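Long-range contact in CheC, inhibitor of MCP methylation / FliN fusion protein (PDB 4HYN), which is a flagellar rotor protein of the CheC phosphatase family, probably removing phosphate from a chemotaxis signalling protein: residues G56-V61 against V74-K79. Numbering follows the deposited sequence.
Sequences GEQVVV and VLVLDK
Lys79 runs its CG and CD past the carbonyl O of Glu57, CG 3.6 Å from that Glu57 O, and bends at its last torsion (chi4 55°) to bring NZ to the carboxylate. The salt bridge from Lys79 NZ to Glu57 OE1 is 3.1 Å long, and NZ comes from above the carboxylate plane, 57° out of it. An alanine in place of Lys79 would probably leave the Glu57 carboxylate without this charged mate and the Glu57 carbonyl without its aliphatic cover. Beyond this end, strands 57-66 and 71-78 pair as an antiparallel hairpin. Val59 with Leu77 and Val61 with Leu75 are hydrogen-bonded pairs, Val59 N reaching Leu77 O at 2.8 Å and Leu75 N reaching Val61 O at 2.7 Å. On their face, Val61 CB meets Leu75 CB at 4.1 Å and Val61 CG2 touches Leu77 CD1; Met113 of helix 103-128 packs on all three residues. On the other face Val60 and Val76 lie side by side, Val60 CG1 4.2 Å from Val76 CG2, with Phe54 and Phe151 against Val76. Asp78 N-caps helix 79-89, its OD2 accepting from Leu81 N. The hairpin thus joins an apolar, backbone-bonded interior to a charged pair where the strand hands over to the helix.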
loop_
_atom_site.group_PDB
_atom_site.type_symbol
_atom_site.label_atom_id
_atom_site.label_comp_id
_atom_site.label_asym_id
_atom_site.label_seq_id
_atom_site.Cartn_x
_atom_site.Cartn_y
_atom_site.Cartn_z
ATOM N N GLY A 56 1.565 6.948 16.673
ATOM C CA GLY A 56 2.513 5.935 17.099
ATOM C C GLY A 56 3.642 5.699 16.115
ATOM O O GLY A 56 3.714 6.331 15.066
ATOM N N GLU A 57 4.544 4.798 16.478
ATOM C CA GLU A 57 5.692 4.462 15.643
ATOM C C GLU A 57 5.244 3.376 14.661
ATOM O O GLU A 57 4.791 2.309 15.077
ATOM C CB GLU A 57 6.830 3.958 16.537
ATOM C CG GLU A 57 8.232 4.161 15.993
ATOM C CD GLU A 57 9.306 3.856 17.034
ATOM O OE1 GLU A 57 10.174 2.989 16.777
ATOM O OE2 GLU A 57 9.278 4.484 18.118
ATOM N N GLN A 58 5.333 3.667 13.365
ATOM C CA GLN A 58 4.917 2.719 12.339
ATOM C C GLN A 58 5.943 2.495 11.233
ATOM O O GLN A 58 6.953 3.188 11.153
ATOM C CB GLN A 58 3.581 3.157 11.733
ATOM C CG GLN A 58 2.466 3.221 12.767
ATOM C CD GLN A 58 1.081 3.255 12.172
ATOM O OE1 GLN A 58 0.176 3.872 12.730
ATOM N NE2 GLN A 58 0.897 2.570 11.051
ATOM N N VAL A 59 5.667 1.520 10.373
ATOM C CA VAL A 59 6.557 1.193 9.270
ATOM C C VAL A 59 5.976 1.674 7.952
ATOM O O VAL A 59 4.822 1.394 7.640
ATOM C CB VAL A 59 6.807 -0.334 9.201
ATOM C CG1 VAL A 59 7.659 -0.695 7.974
ATOM C CG2 VAL A 59 7.495 -0.803 10.479
ATOM N N VAL A 60 6.760 2.446 7.205
ATOM C CA VAL A 60 6.313 2.946 5.915
ATOM C C VAL A 60 7.172 2.320 4.835
ATOM O O VAL A 60 8.405 2.345 4.906
ATOM C CB VAL A 60 6.357 4.495 5.816
ATOM C CG1 VAL A 60 5.496 5.113 6.906
ATOM C CG2 VAL A 60 7.774 5.006 5.914
ATOM N N VAL A 61 6.509 1.669 3.885
ATOM C CA VAL A 61 7.193 1.012 2.784
ATOM C C VAL A 61 6.817 1.787 1.536
ATOM O O VAL A 61 5.639 1.885 1.193
ATOM C CB VAL A 61 6.741 -0.462 2.618
ATOM C CG1 VAL A 61 7.685 -1.187 1.676
ATOM C CG2 VAL A 61 6.687 -1.168 3.964
ATOM N N VAL A 74 3.202 4.832 -1.199
ATOM C CA VAL A 74 3.522 4.541 0.189
ATOM C C VAL A 74 2.552 3.612 0.897
ATOM O O VAL A 74 1.338 3.771 0.793
ATOM C CB VAL A 74 3.606 5.862 1.001
ATOM C CG1 VAL A 74 3.846 5.580 2.483
ATOM C CG2 VAL A 74 4.708 6.747 0.442
ATOM N N LEU A 75 3.110 2.644 1.623
ATOM C CA LEU A 75 2.329 1.698 2.413
ATOM C C LEU A 75 2.646 1.964 3.879
ATOM O O LEU A 75 3.815 2.087 4.256
ATOM C CB LEU A 75 2.693 0.252 2.075
ATOM C CG LEU A 75 2.199 -0.359 0.765
ATOM C CD1 LEU A 75 2.492 -1.854 0.788
ATOM C CD2 LEU A 75 0.702 -0.121 0.614
ATOM N N VAL A 76 1.606 2.072 4.697
ATOM C CA VAL A 76 1.771 2.334 6.121
ATOM C C VAL A 76 1.243 1.155 6.929
ATOM O O VAL A 76 0.043 0.876 6.938
ATOM C CB VAL A 76 1.042 3.643 6.550
ATOM C CG1 VAL A 76 1.285 3.936 8.033
ATOM C CG2 VAL A 76 1.524 4.808 5.700
ATOM N N LEU A 77 2.160 0.471 7.604
ATOM C CA LEU A 77 1.834 -0.695 8.415
ATOM C C LEU A 77 2.216 -0.458 9.878
ATOM O O LEU A 77 3.287 0.088 10.173
ATOM C CB LEU A 77 2.585 -1.930 7.890
ATOM C CG LEU A 77 2.306 -2.495 6.490
ATOM C CD1 LEU A 77 2.735 -1.520 5.421
ATOM C CD2 LEU A 77 3.066 -3.803 6.310
ATOM N N ASP A 78 1.351 -0.882 10.796
ATOM C CA ASP A 78 1.639 -0.704 12.212
ATOM C C ASP A 78 2.533 -1.814 12.766
ATOM O O ASP A 78 2.570 -2.931 12.229
ATOM C CB ASP A 78 0.347 -0.525 13.034
ATOM C CG ASP A 78 -0.361 -1.833 13.349
ATOM O OD1 ASP A 78 -0.955 -1.920 14.442
ATOM O OD2 ASP A 78 -0.354 -2.765 12.522
ATOM N N LYS A 79 3.285 -1.475 13.813
ATOM C CA LYS A 79 4.205 -2.405 14.463
ATOM C C LYS A 79 3.663 -3.816 14.659
ATOM O O LYS A 79 4.370 -4.789 14.406
ATOM C CB LYS A 79 4.662 -1.840 15.804
ATOM C CG LYS A 79 5.958 -1.031 15.754
ATOM C CD LYS A 79 6.225 -0.396 17.117
ATOM C CE LYS A 79 7.703 -0.167 17.347
ATOM N NZ LYS A 79 8.293 0.640 16.257
#